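Local coordinates for protein UDP-N-acetylglucosamine pyrophosphorylase (Entamoeba histolytica, PDB 3OC9) that probably catalyses the transfer of a uridylyl group from UTP to N-acetylglucosamine 1-phosphate, giving UDP-N-acetylglucosamine and diphosphate, at residues A[10-13]-A[14-17]; A[110-114]-A[115-119]; A[160-163]-A[164-167]. All blocks are in the same frame, centred on the assembly; numbering follows the deposited sequence. Where two conformers were deposited one is given.

Interaction 1: residues A[10-13]-A[14-17]; sequences VDIT and TNTI
Ile12 and Asn15 meet across a beta turn in the N-terminal loop that leads to helix 21-32. The turn is closed by Asn15 N donating to Ile12 O at 3.2 Å. A second turn overlaps it. Ile17 N donates to Thr13 O at 3.0 Å, and Thr16 N shares that acceptor.

The tight side is at Ile12, the buried residue of this contact. Its CG2 is anti to the backbone N (the branch CG1 has chi1 -61°), and Ile12 CG2 lies 3.4 Å from Thr14 OG1. That hydroxyl is held by Glu326 N, and Thr13 OG1 by Ile324 N. Two neighbouring threonines thus fasten the turn to strand 322-326. The amide of Asn15 crosses Ile12 at a slant, with Asn15 ND2 3.9 Å from Ile12 CB.

The contact is looser toward its C-terminal end. Thr13 and Ile17 lie side by side and point the same way, yet Thr13 CG2 and Ile17 CD1 come no closer than 4.1 Å. Helix 196-204 lies by Thr13, which touches Tyr201. Thr16 is exposed, and water enters on its side of the turn. One water sits between Ile12 O and the threonine hydroxyl. It donates to Ile12 O at 2.8 Å and is also hydrogen-bonded to Thr16 OG1, again at 2.8 Å.

Interaction 2: residues A[110-114]-A[115-119]; sequences NYFKE and HQYFG
Tyr111 and His115 lie one helical turn apart, and their rings cross obliquely. The planes are inclined at 46° and the centroids are 4.6 Å apart. His115 CD2 sits over one face of the Tyr111 ring, toward its rim, and His115 NE2 comes to 3.5 Å from Tyr111 CE2. Tyr111 O lies near the imidazole plane, at its edge, 3.0 Å from His115 CD2.

Phe118 meets the CE1 and OH side of Tyr111 with the edge of its ring; Phe118 CZ is 3.7 Å from Tyr111 OH. His115 CB lies over one face of Phe118. The three rings form an aromatic cluster. Tyr111 OH bonds Ser67 OG, just before helix 68-87, and Phe118 packs on Gln70 and Ser73 of that helix. Phe112 is buried and packs on Phe69.

Tyr117 lies on a different side of the corner. Its ring has Phe112 O and Lys113 CA over one face, and Tyr117 CD1 is 3.7 Å from Phe112 CB. Lys113 CG is anti to the backbone N (chi1 177°) and the chain bends at chi2, putting Lys113 CD 3.5 Å from Tyr117 OH. One water links Lys113 NZ to Tyr117 OH, and another links it to Gln116 OE1.

Gln116, Tyr117 and Phe118 all have positive phi. Tyr117 N bonds Phe112 O at 3.0 Å, and Gln116 N bonds Lys113 O at 3.1 Å. With Gln116 as C-prime residue and the apolar Phe112-Tyr117 contact beside these bonds, this is a Schellman motif, which ends helix 105-114.

Interaction 3: residues A[160-163]-A[164-167]; sequences LFKA and LKDN
Leu164 N donates to Leu160 O at 3.0 Å and Asp166 N to Lys162 O at the same length, the i to i+4 pattern of helix 160-166. On the buried side Leu160 and Leu164 cross at a slant, with Leu160 CD1 4.0 Å from Leu164 CG. Both leucines and Ala163 also pack on Phe128 of strand 125-134.

The C-terminal end is closed by Asn167, the first residue to leave helical angles. With CG beside the backbone N (chi1 -74°), Asn167 ND2 turns back to bond Ala163 O at 2.9 Å. The oxygen lies in the amide plane. Asn167 N bonds it from the opposite face of the carbonyl plane, so two bonds grip this acceptor. Asn167 ND2 also bonds Pro129 O, which ties the helix end to strand 125-134.

The exposed side carries charge. In one of its two conformers, Lys162 bends at chi2 (62°) and passes across the carboxylate of Asp166, with CG and CE near its oxygens. Lys162 NZ then reaches the syn lone pair of Asp166 OD1 at 3.2 Å, a salt bridge. In that conformer Lys165 NZ is 4.3 Å from Lys162 NZ. Asp166 and Glu276, the salt-bridge partner of Lys165, would probably offset the repulsion.

In the fold
The three contacts follow one another along the chain, and none touches another. Interactions 1 and 2 lie on opposite sides of the chain's centre, their centres about 42 Å apart. Interaction 3 is about 32 Å from the first and 25 Å from the second, centre to centre. Interactions 1 and 3 pack on strands of the mixed sheet of the GT-A-like nucleotidyltransferase fold, 322-326 and 125-134. Interaction 2 packs on helix 68-87, and the chain then leads to strand 125-134. The contacts are local: they shape a turn and two helix ends in loops and helices flanking the sheet.

Interaction 1: residues A[10-13]-A[14-17]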
ATOM      1  N   VAL A  10      -7.212   1.944  21.986  1.00 22.62           N
ATOM      2  CA  VAL A  10      -8.084   1.521  20.870  1.00 22.50           C
ATOM      3  C   VAL A  10      -8.201  -0.024  20.878  1.00 22.96           C
ATOM      4  O   VAL A  10      -7.173  -0.704  20.905  1.00 24.33           O
ATOM      5  CB  VAL A  10      -7.480   1.988  19.500  1.00 22.42           C
ATOM      6  CG1 VAL A  10      -8.291   1.451  18.308  1.00 22.98           C
ATOM      7  CG2 VAL A  10      -7.388   3.531  19.437  1.00 21.60           C
ATOM      8  N   ASP A  11      -9.425  -0.574  20.835  1.00 22.77           N
ATOM      9  CA  ASP A  11      -9.641  -2.046  20.751  1.00 23.96           C
ATOM     10  C   ASP A  11      -9.526  -2.571  19.296  1.00 22.53           C
ATOM     11  O   ASP A  11     -10.025  -1.927  18.351  1.00 22.75           O
ATOM     12  CB  ASP A  11     -11.024  -2.457  21.275  1.00 25.46           C
ATOM     13  CG  ASP A  11     -11.280  -2.040  22.724  1.00 29.60           C
ATOM     14  OD1 ASP A  11     -10.414  -2.273  23.603  1.00 34.31           O
ATOM     15  OD2 ASP A  11     -12.358  -1.471  22.974  1.00 35.32           O
ATOM     16  N   ILE A  12      -8.898  -3.741  19.139  1.00 21.58           N
ATOM     17  CA  ILE A  12      -8.787  -4.430  17.831  1.00 21.01           C
ATOM     18  C   ILE A  12     -10.122  -5.135  17.576  1.00 21.26           C
ATOM     19  O   ILE A  12     -10.502  -6.027  18.334  1.00 21.68           O
ATOM     20  CB  ILE A  12      -7.587  -5.457  17.820  1.00 21.46           C
ATOM     21  CG1 ILE A  12      -6.243  -4.724  18.058  1.00 22.44           C
ATOM     22  CG2 ILE A  12      -7.577  -6.334  16.513  1.00 21.37           C
ATOM     23  CD1 ILE A  12      -5.013  -5.657  18.324  1.00 23.14           C
ATOM     24  N   THR A  13     -10.867  -4.694  16.555  1.00 20.78           N
ATOM     25  CA  THR A  13     -12.229  -5.208  16.310  1.00 20.32           C
ATOM     26  C   THR A  13     -12.253  -6.734  16.081  1.00 21.14           C
ATOM     27  O   THR A  13     -13.157  -7.434  16.581  1.00 21.79           O
ATOM     28  CB  THR A  13     -12.937  -4.445  15.137  1.00 20.78           C
ATOM     29  OG1 THR A  13     -12.614  -3.030  15.202  1.00 20.49           O
ATOM     30  CG2 THR A  13     -14.448  -4.613  15.226  1.00 19.12           C
ATOM     31  N   THR A  14     -11.274  -7.234  15.326  1.00 20.30           N
ATOM     32  CA  THR A  14     -11.156  -8.682  14.982  1.00 22.21           C
ATOM     33  C   THR A  14     -10.857  -9.632  16.181  1.00 22.98           C
ATOM     34  O   THR A  14     -10.945 -10.873  16.044  1.00 23.47           O
ATOM     35  CB  THR A  14     -10.149  -8.914  13.791  1.00 21.54           C
ATOM     36  OG1 THR A  14      -8.874  -8.305  14.077  1.00 21.57           O
ATOM     37  CG2 THR A  14     -10.697  -8.311  12.525  1.00 21.71           C
ATOM     38  N   ASN A  15     -10.530  -9.076  17.352  1.00 23.09           N
ATOM     39  CA  ASN A  15     -10.401  -9.891  18.587  1.00 25.11           C
ATOM     40  C   ASN A  15     -11.757 -10.479  19.045  1.00 26.25           C
ATOM     41  O   ASN A  15     -11.813 -11.605  19.581  1.00 27.68           O
ATOM     42  CB  ASN A  15      -9.798  -9.077  19.764  1.00 24.78           C
ATOM     43  CG  ASN A  15      -8.266  -8.923  19.692  1.00 25.98           C
ATOM     44  OD1 ASN A  15      -7.593  -9.491  18.825  1.00 29.71           O
ATOM     45  ND2 ASN A  15      -7.716  -8.129  20.615  1.00 28.06           N
ATOM     46  N   THR A  16     -12.836  -9.721  18.867  1.00 26.09           N
ATOM     47  CA  THR A  16     -14.175 -10.149  19.345  1.00 27.85           C
ATOM     48  C   THR A  16     -15.227 -10.375  18.241  1.00 27.75           C
ATOM     49  O   THR A  16     -16.236 -11.057  18.459  1.00 28.20           O
ATOM     50  CB  THR A  16     -14.756  -9.200  20.438  1.00 27.87           C
ATOM     51  OG1 THR A  16     -14.837  -7.860  19.927  1.00 28.54           O
ATOM     52  CG2 THR A  16     -13.893  -9.235  21.722  1.00 28.92           C
ATOM     53  N   ILE A  17     -15.003  -9.771  17.072  1.00 27.29           N
ATOM     54  CA  ILE A  17     -15.821 -10.021  15.883  1.00 26.86           C
ATOM     55  C   ILE A  17     -14.898 -10.648  14.817  1.00 26.55           C
ATOM     56  O   ILE A  17     -14.174  -9.948  14.095  1.00 25.39           O
ATOM     57  CB  ILE A  17     -16.530  -8.733  15.345  1.00 26.62           C
ATOM     58  CG1 ILE A  17     -17.362  -8.054  16.442  1.00 27.51           C
ATOM     59  CG2 ILE A  17     -17.436  -9.068  14.144  1.00 25.74           C
ATOM     60  CD1 ILE A  17     -17.928  -6.677  16.040  1.00 27.29           C
TER
HETATM   61  O   HOH W   1     -12.589  -6.156  20.212  1.00 26.98           O

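Interaction 2: residues A[110-114]-A[115-119]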
ATOM      1  N   ASN A 110       3.247   5.455 -20.967  1.00 27.26           N
ATOM      2  CA  ASN A 110       4.008   4.746 -22.001  0.50 27.45           C
ATOM      3  C   ASN A 110       4.453   3.349 -21.545  1.00 26.99           C
ATOM      4  O   ASN A 110       4.442   2.403 -22.344  1.00 26.86           O
ATOM      5  CB  ASN A 110       5.226   5.561 -22.453  0.50 28.30           C
ATOM      6  CG  ASN A 110       4.857   6.708 -23.381  0.50 29.87           C
ATOM      7  OD1 ASN A 110       3.819   6.685 -24.045  0.50 30.66           O
ATOM      8  ND2 ASN A 110       5.717   7.715 -23.437  0.50 31.59           N
ATOM      9  N   TYR A 111       4.831   3.218 -20.265  1.00 26.18           N
ATOM     10  CA  TYR A 111       5.271   1.929 -19.699  1.00 25.70           C
ATOM     11  C   TYR A 111       4.155   0.876 -19.798  1.00 25.50           C
ATOM     12  O   TYR A 111       4.394  -0.238 -20.292  1.00 25.22           O
ATOM     13  CB  TYR A 111       5.790   2.088 -18.249  1.00 25.87           C
ATOM     14  CG  TYR A 111       6.239   0.788 -17.604  1.00 25.24           C
ATOM     15  CD1 TYR A 111       5.389   0.082 -16.741  1.00 25.72           C
ATOM     16  CD2 TYR A 111       7.509   0.251 -17.864  1.00 27.27           C
ATOM     17  CE1 TYR A 111       5.793  -1.128 -16.148  1.00 25.36           C
ATOM     18  CE2 TYR A 111       7.917  -0.972 -17.283  1.00 28.35           C
ATOM     19  CZ  TYR A 111       7.048  -1.639 -16.419  1.00 26.72           C
ATOM     20  OH  TYR A 111       7.423  -2.830 -15.840  1.00 29.08           O
ATOM     21  N   PHE A 112       2.932   1.235 -19.387  1.00 24.43           N
ATOM     22  CA  PHE A 112       1.789   0.303 -19.496  1.00 24.03           C
ATOM     23  C   PHE A 112       1.409  -0.046 -20.965  1.00 24.56           C
ATOM     24  O   PHE A 112       1.179  -1.218 -21.304  1.00 24.24           O
ATOM     25  CB  PHE A 112       0.571   0.815 -18.690  1.00 24.34           C
ATOM     26  CG  PHE A 112       0.635   0.500 -17.197  1.00 22.74           C
ATOM     27  CD1 PHE A 112       0.196  -0.740 -16.708  1.00 21.94           C
ATOM     28  CD2 PHE A 112       1.134   1.436 -16.283  1.00 22.55           C
ATOM     29  CE1 PHE A 112       0.244  -1.039 -15.309  1.00 22.88           C
ATOM     30  CE2 PHE A 112       1.205   1.140 -14.888  1.00 24.57           C
ATOM     31  CZ  PHE A 112       0.758  -0.114 -14.410  1.00 21.11           C
ATOM     32  N   LYS A 113       1.349   0.965 -21.834  1.00 24.73           N
ATOM     33  CA  LYS A 113       0.956   0.765 -23.246  1.00 25.26           C
ATOM     34  C   LYS A 113       1.893  -0.198 -23.991  1.00 26.35           C
ATOM     35  O   LYS A 113       1.450  -1.118 -24.699  1.00 26.29           O
ATOM     36  CB  LYS A 113       0.910   2.129 -23.960  1.00 25.71           C
ATOM     37  CG  LYS A 113       0.579   2.118 -25.478  1.00 27.29           C
ATOM     38  CD  LYS A 113      -0.788   1.526 -25.783  1.00 29.96           C
ATOM     39  CE  LYS A 113      -1.206   1.823 -27.232  1.00 30.09           C
ATOM     40  NZ  LYS A 113      -2.310   0.940 -27.710  1.00 31.49           N
ATOM     41  N   GLU A 114       3.187   0.014 -23.847  1.00 26.51           N
ATOM     42  CA  GLU A 114       4.133  -0.848 -24.578  1.00 27.68           C
ATOM     43  C   GLU A 114       4.306  -2.258 -23.978  1.00 27.93           C
ATOM     44  O   GLU A 114       4.875  -3.149 -24.629  1.00 28.30           O
ATOM     45  CB  GLU A 114       5.457  -0.114 -24.838  1.00 28.36           C
ATOM     46  CG  GLU A 114       5.274   1.257 -25.578  1.00 29.54           C
ATOM     47  CD  GLU A 114       4.708   1.167 -27.029  1.00 30.95           C
ATOM     48  OE1 GLU A 114       5.003   0.165 -27.737  1.00 30.94           O
ATOM     49  OE2 GLU A 114       3.988   2.137 -27.448  1.00 26.57           O
ATOM     50  N   HIS A 115       3.762  -2.483 -22.775  1.00 27.57           N
ATOM     51  CA  HIS A 115       3.668  -3.842 -22.222  1.00 27.12           C
ATOM     52  C   HIS A 115       2.261  -4.471 -22.395  1.00 27.11           C
ATOM     53  O   HIS A 115       1.962  -5.500 -21.776  1.00 26.49           O
ATOM     54  CB  HIS A 115       4.134  -3.893 -20.742  1.00 27.14           C
ATOM     55  CG  HIS A 115       5.610  -3.674 -20.546  1.00 27.73           C
ATOM     56  ND1 HIS A 115       6.523  -4.711 -20.467  1.00 29.87           N
ATOM     57  CD2 HIS A 115       6.326  -2.532 -20.387  1.00 28.60           C
ATOM     58  CE1 HIS A 115       7.736  -4.216 -20.277  1.00 27.90           C
ATOM     59  NE2 HIS A 115       7.643  -2.897 -20.221  1.00 31.56           N
ATOM     60  N   GLN A 116       1.421  -3.875 -23.257  1.00 26.45           N
ATOM     61  CA  GLN A 116       0.023  -4.329 -23.500  1.00 27.50           C
ATOM     62  C   GLN A 116      -0.732  -4.586 -22.172  1.00 27.13           C
ATOM     63  O   GLN A 116      -1.496  -5.562 -22.034  1.00 26.87           O
ATOM     64  CB  GLN A 116      -0.014  -5.534 -24.471  1.00 28.37           C
ATOM     65  CG  GLN A 116      -1.325  -5.778 -25.281  1.00 30.73           C
ATOM     66  CD  GLN A 116      -1.678  -4.656 -26.266  1.00 34.70           C
ATOM     67  OE1 GLN A 116      -0.821  -4.115 -26.976  1.00 34.78           O
ATOM     68  NE2 GLN A 116      -2.956  -4.317 -26.319  1.00 37.45           N
ATOM     69  N   TYR A 117      -0.498  -3.681 -21.215  1.00 26.75           N
ATOM     70  CA  TYR A 117      -1.158  -3.658 -19.882  1.00 26.89           C
ATOM     71  C   TYR A 117      -1.047  -4.931 -19.018  1.00 26.33           C
ATOM     72  O   TYR A 117      -1.843  -5.133 -18.085  1.00 25.54           O
ATOM     73  CB  TYR A 117      -2.621  -3.179 -20.014  1.00 27.74           C
ATOM     74  CG  TYR A 117      -2.712  -1.873 -20.782  1.00 30.82           C
ATOM     75  CD1 TYR A 117      -2.448  -0.647 -20.155  1.00 31.33           C
ATOM     76  CD2 TYR A 117      -3.005  -1.867 -22.132  1.00 31.59           C
ATOM     77  CE1 TYR A 117      -2.502   0.552 -20.871  1.00 34.06           C
ATOM     78  CE2 TYR A 117      -3.064  -0.681 -22.853  1.00 33.77           C
ATOM     79  CZ  TYR A 117      -2.809   0.517 -22.224  1.00 34.79           C
ATOM     80  OH  TYR A 117      -2.872   1.689 -22.950  1.00 39.13           O
ATOM     81  N   PHE A 118      -0.032  -5.756 -19.291  1.00 25.22           N
ATOM     82  CA  PHE A 118       0.163  -7.050 -18.617  1.00 25.41           C
ATOM     83  C   PHE A 118      -1.099  -7.938 -18.617  1.00 25.70           C
ATOM     84  O   PHE A 118      -1.277  -8.777 -17.733  1.00 25.53           O
ATOM     85  CB  PHE A 118       0.740  -6.870 -17.177  1.00 25.44           C
ATOM     86  CG  PHE A 118       2.049  -6.102 -17.134  1.00 25.41           C
ATOM     87  CD1 PHE A 118       3.247  -6.719 -17.512  1.00 26.61           C
ATOM     88  CD2 PHE A 118       2.079  -4.761 -16.732  1.00 25.68           C
ATOM     89  CE1 PHE A 118       4.458  -6.016 -17.499  1.00 26.31           C
ATOM     90  CE2 PHE A 118       3.280  -4.049 -16.715  1.00 28.00           C
ATOM     91  CZ  PHE A 118       4.481  -4.692 -17.093  1.00 25.92           C
ATOM     92  N   GLY A 119      -1.952  -7.780 -19.631  1.00 25.73           N
ATOM     93  CA  GLY A 119      -3.175  -8.600 -19.732  1.00 25.49           C
ATOM     94  C   GLY A 119      -4.463  -7.973 -19.198  1.00 24.80           C
ATOM     95  O   GLY A 119      -5.545  -8.550 -19.367  1.00 24.71           O
TER
HETATM   96  O   HOH W   2      -0.904  -1.557 -27.249  1.00 37.25           O
HETATM   97  O   HOH W   3      -4.167   0.873 -25.338  1.00 39.74           O

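Interaction 3: residues A[160-163]-A[164-167]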
ATOM      1  N   LEU A 160      -4.066  13.184  -1.958  1.00 19.80           N
ATOM      2  CA  LEU A 160      -4.975  12.206  -2.585  1.00 19.01           C
ATOM      3  C   LEU A 160      -6.431  12.673  -2.670  1.00 18.98           C
ATOM      4  O   LEU A 160      -7.046  12.605  -3.751  1.00 18.71           O
ATOM      5  CB  LEU A 160      -4.911  10.829  -1.862  1.00 18.50           C
ATOM      6  CG  LEU A 160      -5.894   9.728  -2.320  1.00 17.82           C
ATOM      7  CD1 LEU A 160      -5.620   9.255  -3.761  1.00 19.71           C
ATOM      8  CD2 LEU A 160      -5.807   8.514  -1.381  1.00 19.49           C
ATOM      9  N   PHE A 161      -6.995  13.146  -1.551  1.00 19.00           N
ATOM     10  CA  PHE A 161      -8.454  13.352  -1.508  1.00 19.96           C
ATOM     11  C   PHE A 161      -8.950  14.488  -2.435  1.00 20.75           C
ATOM     12  O   PHE A 161      -9.905  14.276  -3.203  1.00 20.76           O
ATOM     13  CB  PHE A 161      -8.963  13.464  -0.050  1.00 20.35           C
ATOM     14  CG  PHE A 161      -8.517  12.299   0.837  1.00 20.47           C
ATOM     15  CD1 PHE A 161      -9.052  11.004   0.655  1.00 20.81           C
ATOM     16  CD2 PHE A 161      -7.575  12.500   1.832  1.00 21.25           C
ATOM     17  CE1 PHE A 161      -8.639   9.929   1.451  1.00 22.60           C
ATOM     18  CE2 PHE A 161      -7.142  11.423   2.649  1.00 22.76           C
ATOM     19  CZ  PHE A 161      -7.681  10.131   2.447  1.00 21.90           C
ATOM     20  N   LYS A 162      -8.273  15.645  -2.417  1.00 21.32           N
ATOM     21  CA  LYS A 162      -8.596  16.750  -3.343  0.50 22.97           C
ATOM     22  C   LYS A 162      -8.345  16.358  -4.812  1.00 23.06           C
ATOM     23  O   LYS A 162      -9.141  16.695  -5.712  1.00 23.81           O
ATOM     24  CB  LYS A 162      -7.812  18.019  -2.962  0.50 23.40           C
ATOM     25  CG  LYS A 162      -8.128  19.262  -3.819  0.50 25.11           C
ATOM     26  CD  LYS A 162      -9.577  19.695  -3.692  0.50 26.59           C
ATOM     27  CE  LYS A 162      -9.792  21.067  -4.325  0.50 27.35           C
ATOM     28  NZ  LYS A 162     -11.216  21.319  -4.687  0.50 29.36           N
ATOM     29  N   ALA A 163      -7.255  15.624  -5.058  1.00 22.61           N
ATOM     30  CA  ALA A 163      -6.929  15.148  -6.419  1.00 22.84           C
ATOM     31  C   ALA A 163      -7.982  14.215  -7.033  1.00 22.37           C
ATOM     32  O   ALA A 163      -8.255  14.300  -8.248  1.00 21.99           O
ATOM     33  CB  ALA A 163      -5.533  14.488  -6.459  1.00 22.93           C
ATOM     34  N   LEU A 164      -8.575  13.333  -6.220  1.00 22.34           N
ATOM     35  CA  LEU A 164      -9.687  12.483  -6.697  1.00 22.76           C
ATOM     36  C   LEU A 164     -10.904  13.329  -7.160  1.00 24.22           C
ATOM     37  O   LEU A 164     -11.504  13.040  -8.207  1.00 24.33           O
ATOM     38  CB  LEU A 164     -10.127  11.445  -5.635  1.00 22.41           C
ATOM     39  CG  LEU A 164      -9.142  10.334  -5.231  1.00 20.38           C
ATOM     40  CD1 LEU A 164      -9.704   9.576  -4.022  1.00 21.59           C
ATOM     41  CD2 LEU A 164      -8.838   9.317  -6.367  1.00 21.02           C
ATOM     42  N   LYS A 165     -11.259  14.353  -6.390  1.00 24.60           N
ATOM     43  CA  LYS A 165     -12.377  15.243  -6.770  1.00 26.22           C
ATOM     44  C   LYS A 165     -12.074  16.046  -8.054  1.00 26.94           C
ATOM     45  O   LYS A 165     -12.882  16.046  -9.008  1.00 27.65           O
ATOM     46  CB  LYS A 165     -12.769  16.182  -5.614  1.00 26.14           C
ATOM     47  CG  LYS A 165     -13.977  17.081  -5.962  1.00 28.93           C
ATOM     48  CD  LYS A 165     -14.334  18.063  -4.838  1.00 32.17           C
ATOM     49  CE  LYS A 165     -15.321  19.126  -5.354  1.00 35.51           C
ATOM     50  NZ  LYS A 165     -15.354  20.328  -4.470  1.00 38.15           N
ATOM     51  N   ASP A 166     -10.911  16.706  -8.074  1.00 27.42           N
ATOM     52  CA  ASP A 166     -10.507  17.619  -9.164  1.00 28.70           C
ATOM     53  C   ASP A 166     -10.345  16.942 -10.535  1.00 28.80           C
ATOM     54  O   ASP A 166     -10.590  17.572 -11.570  1.00 29.62           O
ATOM     55  CB  ASP A 166      -9.202  18.348  -8.787  1.00 28.97           C
ATOM     56  CG  ASP A 166      -9.390  19.408  -7.700  1.00 31.13           C
ATOM     57  OD1 ASP A 166     -10.538  19.735  -7.328  1.00 32.16           O
ATOM     58  OD2 ASP A 166      -8.354  19.913  -7.203  1.00 33.66           O
ATOM     59  N   ASN A 167      -9.959  15.661 -10.537  1.00 27.19           N
ATOM     60  CA  ASN A 167      -9.768  14.878 -11.773  1.00 27.37           C
ATOM     61  C   ASN A 167     -11.021  14.091 -12.241  1.00 26.61           C
ATOM     62  O   ASN A 167     -10.947  13.277 -13.182  1.00 26.87           O
ATOM     63  CB  ASN A 167      -8.556  13.940 -11.615  1.00 26.81           C
ATOM     64  CG  ASN A 167      -7.222  14.679 -11.688  1.00 28.51           C
ATOM     65  OD1 ASN A 167      -6.743  15.010 -12.784  1.00 30.23           O
ATOM     66  ND2 ASN A 167      -6.614  14.955 -10.520  1.00 27.72           N
TER